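Side-chain contacts in 16L protein (Yaba-like disease virus, PDB 6TQP), which probably inhibits apoptosis of the infected host cell as a viral Bcl-2-like protein that binds a peptide on its surface: residues M35-C38 against Y39-K42; K57-P60 against N61-I65; V71-S75 against E76-K80. All blocks are in the same frame, centred on the assembly; numbering follows the deposited sequence.

Interaction 1. Residues M35-C38 against Y39-K42; sequences MLSC and YENK
Ser-37 and Glu-40 form a capping box at the start of helix 38-68. Ser-37 is the N-cap. Its OG accepts from the backbone N of Glu-40 at 3.1 Å. OG stands between the backbone N and the carbonyl carbon of its own residue (chi1 65°), which turns it toward the first turn. Glu-40 answers in the other direction. Its OE1 takes the N-H of Ser-37 at 2.9 Å, and that bond is nearly straight. The donor comes from above the carboxylate plane. The Glu-40 chain runs back past the serine, with its CG 3.1 Å from Ser-37 OG. The Leu-36 side chain crosses that of Glu-40 at a slant, its CD2 3.6 Å from Glu-40 OE1.

Cys-38 is the first residue of the helix. Its carbonyl O accepts from Lys-42 N at 3.2 Å. A water also donates to this O and accepts from Asn-41 ND2. Cys-38 SG comes within 4.1 Å of Lys-42 CE.

The other carboxylate oxygen of Glu-40, OE2, is bonded to Asn-18 ND2. The cap therefore leans on helix 12-27, where Leu-36 touches Phe-22, Glu-40 touches Val-19 and Tyr-39 touches Phe-12 and Ser-15.

Interaction 2. Residues K57-P60 against N61-I65; sequences KYKP and NLSYI
Tyr-58 and Asn-61 meet at a proline kink in helix 38-68, a helix of the Bcl-2-like fold. Asn-61 OD1 comes to the edge of the Tyr-58 ring, near its plane, and lies 3.4 Å from CD1. The ring and amide planes stand 72° apart, so the two groups do not stack. Asn-61 CG points away from the carbonyl carbon and lies beside the backbone N (chi1 -51°). This carries the amide back toward the tyrosine.

Tyr-58 OH is hydrogen-bonded to an acidic side chain of the bound peptide, Asn-61 ND2 to a polar one, and outside the two segments Lys-57 NZ pairs in a salt bridge with an acidic side chain of that peptide. This is consistent with a peptide-binding surface of the kind Bcl-2 relatives use. Lys-57 CG also covers one face of the Tyr-58 ring, 3.7 Å above its plane and offset toward the rim.

Pro-60 has no N-H, so its N makes no bond to the turn before, and the helix is kinked there. Tyr-58 has backbone angles away from helical values (phi -122°). Past the kink the turns are regular. Leu-62 N bonds to Tyr-58 O at 2.9 Å, and Tyr-64 N bonds to Pro-60 O.

Helix 96-113 packs against this part of the chain, with Met-108 on Leu-62 and Ser-63 and Leu-105 on Ile-65.

Lys-59 O is gripped twice by one residue: Ser-63 N donates to it at 2.8 Å, while Ser-63 OG donates at 3.0 Å from above the carbonyl plane.

Interaction 3. Residues V71-S75 against E76-K80; sequences VDDTS and EENIK. With NA (sodium ion), chain C.
Glu-76 is the first residue of helix 76-92, right after Ser-75, the N-cap. Its extended side chain leads outward, where OE1 binds a sodium ion at 2.4 Å. Glu-77 bends at its second torsion (chi2 90°). This brings OE1 back to within 3.6 Å of Ser-75 CB.

Of residues 76-80, Asn-78 has the most surface buried by the contact. Its backbone N donates to Ser-75 OG at 3.2 Å, the capping bond. Its side chain turns to the loop, and ND2 donates to Asp-73 O at 2.8 Å, with the acceptor close to the amide plane. The amide also stacks on the Asp-73 carboxylate, the two planes 20° apart. That carboxylate also grips the cap residue in an Asx turn. Asp-73 OD1 accepts from Ser-75 N at 2.9 Å and from Ser-75 OG at 2.7 Å. The serine hydroxyl thus donates to the aspartate and accepts from the helix.

Ile-79 N donates to Ser-75 O, closing the first turn. Its CD1 sits tightly against Thr-74 O, at 3.1 Å.

Ile-79 packs on Pro-121, Met-122 and Leu-125 of helix 120-134, and Glu-76 also touches Pro-121. The loop leans on helix 96-113, with Val-71 on Ile-109 and Met-112, and Thr-74 on Asn-113.

The three contacts follow one another along the chain. Interactions 1 and 2 share helix 38-68: the first caps its start and the second lies at a kink near its end. Their centres are 29 Å apart, on opposite sides of the chain's centre. Interaction 3 caps the next helix, 76-92, after a short loop. Its centre is 19 Å from that of interaction 2, with nearest atoms about 5 Å apart and no touch. Interactions 2 and 3 both lean on helix 96-113. Two helix starts are thus fixed by serine caps, while the kinked turn between them in sequence contributes most directly to holding the bound peptide.

Interaction 1. Residues M35-C38 against Y39-K42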
loop_
_atom_site.group_PDB
_atom_site.type_symbol
_atom_site.label_atom_id
_atom_site.label_comp_id
_atom_site.label_asym_id
_atom_site.label_seq_id
_atom_site.Cartn_x
_atom_site.Cartn_y
_atom_site.Cartn_z
ATOM N N MET A 35 1.180 -14.748 11.865
ATOM C CA MET A 35 -0.174 -14.864 11.351
ATOM C C MET A 35 -1.019 -13.730 11.922
ATOM O O MET A 35 -0.540 -12.887 12.682
ATOM C CB MET A 35 -0.760 -16.240 11.680
ATOM C CG MET A 35 -0.005 -17.411 11.025
ATOM S SD MET A 35 -0.023 -17.366 9.220
ATOM C CE MET A 35 -1.759 -17.661 8.859
ATOM N N LEU A 36 -2.289 -13.686 11.540
ATOM C CA LEU A 36 -3.150 -12.573 11.905
ATOM C C LEU A 36 -4.170 -12.994 12.955
ATOM O O LEU A 36 -4.568 -14.161 13.036
ATOM C CB LEU A 36 -3.874 -12.008 10.675
ATOM C CG LEU A 36 -2.976 -11.466 9.562
ATOM C CD1 LEU A 36 -3.815 -10.962 8.409
ATOM C CD2 LEU A 36 -2.052 -10.362 10.072
ATOM N N SER A 37 -4.585 -12.017 13.755
ATOM C CA SER A 37 -5.697 -12.198 14.663
ATOM C C SER A 37 -7.001 -12.299 13.884
ATOM O O SER A 37 -7.060 -12.047 12.683
ATOM C CB SER A 37 -5.796 -11.023 15.627
ATOM O OG SER A 37 -6.111 -9.851 14.888
ATOM N N CYS A 38 -8.069 -12.645 14.604
ATOM C CA CYS A 38 -9.399 -12.706 14.001
ATOM C C CYS A 38 -9.780 -11.366 13.388
ATOM O O CYS A 38 -10.289 -11.296 12.262
ATOM C CB CYS A 38 -10.422 -13.106 15.058
ATOM S SG CYS A 38 -12.103 -13.074 14.482
ATOM N N TYR A 39 -9.542 -10.287 14.126
ATOM C CA TYR A 39 -9.932 -8.967 13.644
ATOM C C TYR A 39 -9.076 -8.554 12.454
ATOM O O TYR A 39 -9.587 -8.051 11.446
ATOM C CB TYR A 39 -9.818 -7.952 14.777
ATOM C CG TYR A 39 -10.217 -6.559 14.352
ATOM C CD1 TYR A 39 -11.541 -6.261 14.055
ATOM C CD2 TYR A 39 -9.273 -5.554 14.241
ATOM C CE1 TYR A 39 -11.910 -4.996 13.668
ATOM C CE2 TYR A 39 -9.637 -4.283 13.863
ATOM C CZ TYR A 39 -10.955 -4.014 13.570
ATOM O OH TYR A 39 -11.319 -2.754 13.180
ATOM N N GLU A 40 -7.765 -8.778 12.549
ATOM C CA GLU A 40 -6.883 -8.446 11.436
ATOM C C GLU A 40 -7.248 -9.245 10.193
ATOM O O GLU A 40 -7.221 -8.717 9.076
ATOM C CB GLU A 40 -5.423 -8.694 11.839
ATOM C CG GLU A 40 -4.927 -7.772 12.931
ATOM C CD GLU A 40 -3.700 -8.301 13.641
ATOM O OE1 GLU A 40 -3.273 -9.453 13.361
ATOM O OE2 GLU A 40 -3.180 -7.565 14.506
ATOM N N ASN A 41 -7.616 -10.521 10.365
ATOM C CA ASN A 41 -7.973 -11.332 9.211
ATOM C C ASN A 41 -9.205 -10.771 8.510
ATOM O O ASN A 41 -9.302 -10.814 7.277
ATOM C CB ASN A 41 -8.200 -12.781 9.644
ATOM C CG ASN A 41 -8.468 -13.686 8.480
ATOM O OD1 ASN A 41 -7.597 -13.919 7.655
ATOM N ND2 ASN A 41 -9.678 -14.208 8.408
ATOM N N LYS A 42 -10.151 -10.228 9.278
ATOM C CA LYS A 42 -11.312 -9.592 8.663
ATOM C C LYS A 42 -10.886 -8.406 7.810
ATOM O O LYS A 42 -11.356 -8.239 6.678
ATOM C CB LYS A 42 -12.299 -9.147 9.742
ATOM C CG LYS A 42 -13.061 -10.293 10.388
ATOM C CD LYS A 42 -13.876 -9.798 11.577
ATOM C CE LYS A 42 -14.697 -10.914 12.208
ATOM N NZ LYS A 42 -15.792 -11.366 11.297
HETATM O O HOH W 1 -11.074 -13.634 10.958
#

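Interaction 2. Residues K57-P60 against N61-I65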
loop_
_atom_site.group_PDB
_atom_site.type_symbol
_atom_site.label_atom_id
_atom_site.label_comp_id
_atom_site.label_asym_id
_atom_site.label_seq_id
_atom_site.Cartn_x
_atom_site.Cartn_y
_atom_site.Cartn_z
ATOM N N LYS A 57 -7.403 -2.811 -12.490
ATOM C CA LYS A 57 -7.898 -1.686 -13.259
ATOM C C LYS A 57 -6.801 -0.698 -13.637
ATOM O O LYS A 57 -6.883 -0.080 -14.708
ATOM C CB LYS A 57 -8.993 -0.978 -12.456
ATOM C CG LYS A 57 -9.713 0.106 -13.209
ATOM C CD LYS A 57 -10.985 0.518 -12.471
ATOM C CE LYS A 57 -11.743 1.620 -13.219
ATOM N NZ LYS A 57 -13.054 1.941 -12.589
ATOM N N TYR A 58 -5.773 -0.560 -12.795
ATOM C CA TYR A 58 -4.774 0.503 -12.897
ATOM C C TYR A 58 -3.352 -0.042 -13.030
ATOM O O TYR A 58 -2.381 0.633 -12.684
ATOM C CB TYR A 58 -4.891 1.428 -11.683
ATOM C CG TYR A 58 -6.162 2.248 -11.731
ATOM C CD1 TYR A 58 -6.299 3.283 -12.643
ATOM C CD2 TYR A 58 -7.229 1.971 -10.889
ATOM C CE1 TYR A 58 -7.456 4.029 -12.707
ATOM C CE2 TYR A 58 -8.393 2.706 -10.954
ATOM C CZ TYR A 58 -8.500 3.738 -11.866
ATOM O OH TYR A 58 -9.648 4.496 -11.952
ATOM N N LYS A 59 -3.198 -1.264 -13.531
ATOM C CA LYS A 59 -1.857 -1.811 -13.709
ATOM C C LYS A 59 -0.947 -0.893 -14.515
ATOM O O LYS A 59 0.199 -0.683 -14.093
ATOM C CB LYS A 59 -1.950 -3.198 -14.364
ATOM C CG LYS A 59 -0.649 -3.987 -14.319
ATOM C CD LYS A 59 -0.866 -5.429 -14.794
ATOM C CE LYS A 59 0.414 -6.251 -14.713
ATOM N NZ LYS A 59 1.487 -5.693 -15.578
ATOM N N PRO A 60 -1.369 -0.321 -15.651
ATOM C CA PRO A 60 -0.457 0.577 -16.381
ATOM C C PRO A 60 -0.066 1.795 -15.567
ATOM O O PRO A 60 1.071 2.278 -15.663
ATOM C CB PRO A 60 -1.265 0.969 -17.627
ATOM C CG PRO A 60 -2.381 -0.003 -17.705
ATOM C CD PRO A 60 -2.682 -0.413 -16.312
ATOM N N ASN A 61 -0.994 2.304 -14.758
ATOM C CA ASN A 61 -0.712 3.491 -13.954
ATOM C C ASN A 61 0.305 3.174 -12.869
ATOM O O ASN A 61 1.217 3.970 -12.600
ATOM C CB ASN A 61 -2.009 4.009 -13.339
ATOM C CG ASN A 61 -3.092 4.191 -14.360
ATOM O OD1 ASN A 61 -3.729 3.221 -14.805
ATOM N ND2 ASN A 61 -3.312 5.433 -14.756
ATOM N N LEU A 62 0.152 2.018 -12.224
ATOM C CA LEU A 62 1.118 1.594 -11.222
ATOM C C LEU A 62 2.467 1.273 -11.851
ATOM O O LEU A 62 3.512 1.605 -11.280
ATOM C CB LEU A 62 0.588 0.368 -10.475
ATOM C CG LEU A 62 -0.671 0.590 -9.633
ATOM C CD1 LEU A 62 -1.244 -0.740 -9.152
ATOM C CD2 LEU A 62 -0.403 1.474 -8.437
ATOM N N SER A 63 2.467 0.608 -13.009
ATOM C CA SER A 63 3.727 0.312 -13.688
ATOM C C SER A 63 4.453 1.592 -14.069
ATOM O O SER A 63 5.688 1.650 -14.027
ATOM C CB SER A 63 3.485 -0.533 -14.942
ATOM O OG SER A 63 2.900 -1.782 -14.624
ATOM N N TYR A 64 3.700 2.619 -14.465
ATOM C CA TYR A 64 4.300 3.912 -14.777
ATOM C C TYR A 64 4.984 4.497 -13.548
ATOM O O TYR A 64 6.130 4.954 -13.614
ATOM C CB TYR A 64 3.220 4.847 -15.312
ATOM C CG TYR A 64 3.592 6.318 -15.363
ATOM C CD1 TYR A 64 4.445 6.804 -16.341
ATOM C CD2 TYR A 64 3.052 7.216 -14.461
ATOM C CE1 TYR A 64 4.775 8.138 -16.394
ATOM C CE2 TYR A 64 3.375 8.552 -14.505
ATOM C CZ TYR A 64 4.231 9.012 -15.478
ATOM O OH TYR A 64 4.551 10.351 -15.528
ATOM N N ILE A 65 4.303 4.466 -12.404
ATOM C CA ILE A 65 4.907 4.949 -11.168
ATOM C C ILE A 65 6.197 4.190 -10.889
ATOM O O ILE A 65 7.234 4.780 -10.559
ATOM C CB ILE A 65 3.910 4.813 -10.008
ATOM C CG1 ILE A 65 2.720 5.748 -10.251
ATOM C CG2 ILE A 65 4.592 5.110 -8.662
ATOM C CD1 ILE A 65 1.561 5.515 -9.303
#

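Interaction 3. Residues V71-S75 against E76-K80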
loop_
_atom_site.group_PDB
_atom_site.type_symbol
_atom_site.label_atom_id
_atom_site.label_comp_id
_atom_site.label_asym_id
_atom_site.label_seq_id
_atom_site.Cartn_x
_atom_site.Cartn_y
_atom_site.Cartn_z
ATOM N N VAL A 71 12.237 1.069 -9.990
ATOM C CA VAL A 71 12.138 -0.086 -9.101
ATOM C C VAL A 71 13.088 -1.201 -9.491
ATOM O O VAL A 71 13.274 -2.146 -8.714
ATOM C CB VAL A 71 10.706 -0.645 -9.069
ATOM C CG1 VAL A 71 9.750 0.404 -8.541
ATOM C CG2 VAL A 71 10.309 -1.162 -10.458
ATOM N N ASP A 72 13.660 -1.153 -10.689
ATOM C CA ASP A 72 14.654 -2.158 -11.041
ATOM C C ASP A 72 15.934 -1.988 -10.231
ATOM O O ASP A 72 16.710 -2.940 -10.114
ATOM C CB ASP A 72 14.946 -2.099 -12.541
ATOM C CG ASP A 72 15.600 -0.794 -12.962
ATOM O OD1 ASP A 72 16.846 -0.756 -13.053
ATOM O OD2 ASP A 72 14.871 0.195 -13.192
ATOM N N ASP A 73 16.158 -0.810 -9.650
ATOM C CA ASP A 73 17.354 -0.533 -8.859
ATOM C C ASP A 73 17.051 -0.866 -7.402
ATOM O O ASP A 73 16.324 -0.126 -6.733
ATOM C CB ASP A 73 17.766 0.929 -9.031
ATOM C CG ASP A 73 18.993 1.303 -8.217
ATOM O OD1 ASP A 73 19.410 0.520 -7.342
ATOM O OD2 ASP A 73 19.547 2.392 -8.460
ATOM N N THR A 74 17.597 -1.981 -6.910
ATOM C CA THR A 74 17.327 -2.435 -5.550
ATOM C C THR A 74 18.419 -2.036 -4.570
ATOM O O THR A 74 18.466 -2.573 -3.457
ATOM C CB THR A 74 17.141 -3.957 -5.510
ATOM O OG1 THR A 74 18.293 -4.602 -6.066
ATOM C CG2 THR A 74 15.897 -4.363 -6.281
ATOM N N SER A 75 19.300 -1.116 -4.950
ATOM C CA SER A 75 20.322 -0.659 -4.024
ATOM C C SER A 75 19.672 -0.018 -2.802
ATOM O O SER A 75 18.536 0.467 -2.851
ATOM C CB SER A 75 21.248 0.346 -4.706
ATOM O OG SER A 75 20.525 1.516 -5.042
ATOM N N GLU A 76 20.416 -0.005 -1.692
ATOM C CA GLU A 76 19.904 0.630 -0.479
ATOM C C GLU A 76 19.581 2.101 -0.721
ATOM O O GLU A 76 18.571 2.612 -0.225
ATOM C CB GLU A 76 20.915 0.481 0.662
ATOM C CG GLU A 76 20.416 1.037 1.991
ATOM C CD GLU A 76 21.303 0.655 3.156
ATOM O OE1 GLU A 76 22.457 0.238 2.917
ATOM O OE2 GLU A 76 20.838 0.769 4.310
ATOM N N GLU A 77 20.413 2.789 -1.511
ATOM C CA GLU A 77 20.202 4.215 -1.764
ATOM C C GLU A 77 18.908 4.454 -2.528
ATOM O O GLU A 77 18.153 5.385 -2.212
ATOM C CB GLU A 77 21.379 4.802 -2.547
ATOM C CG GLU A 77 22.761 4.539 -1.943
ATOM C CD GLU A 77 23.400 3.248 -2.441
ATOM O OE1 GLU A 77 22.938 2.156 -2.048
ATOM O OE2 GLU A 77 24.366 3.327 -3.230
ATOM N N ASN A 78 18.634 3.632 -3.541
ATOM C CA ASN A 78 17.419 3.843 -4.313
ATOM C C ASN A 78 16.182 3.353 -3.581
ATOM O O ASN A 78 15.101 3.936 -3.750
ATOM C CB ASN A 78 17.512 3.161 -5.673
ATOM C CG ASN A 78 16.348 3.525 -6.564
ATOM O OD1 ASN A 78 16.150 4.695 -6.885
ATOM N ND2 ASN A 78 15.559 2.531 -6.948
ATOM N N ILE A 79 16.302 2.302 -2.768
ATOM C CA ILE A 79 15.159 1.873 -1.963
ATOM C C ILE A 79 14.767 2.967 -0.974
ATOM O O ILE A 79 13.577 3.222 -0.738
ATOM C CB ILE A 79 15.469 0.545 -1.249
ATOM C CG1 ILE A 79 15.401 -0.609 -2.255
ATOM C CG2 ILE A 79 14.491 0.317 -0.102
ATOM C CD1 ILE A 79 15.925 -1.918 -1.730
ATOM N N LYS A 80 15.758 3.616 -0.362
ATOM C CA LYS A 80 15.463 4.745 0.515
ATOM C C LYS A 80 14.756 5.849 -0.260
ATOM O O LYS A 80 13.793 6.451 0.226
ATOM C CB LYS A 80 16.765 5.262 1.135
ATOM C CG LYS A 80 16.611 5.969 2.468
ATOM C CD LYS A 80 16.592 7.470 2.295
ATOM C CE LYS A 80 16.461 8.172 3.636
ATOM N NZ LYS A 80 16.311 9.645 3.486
HETATM NA NA NA C . 24.325 -0.172 1.459
#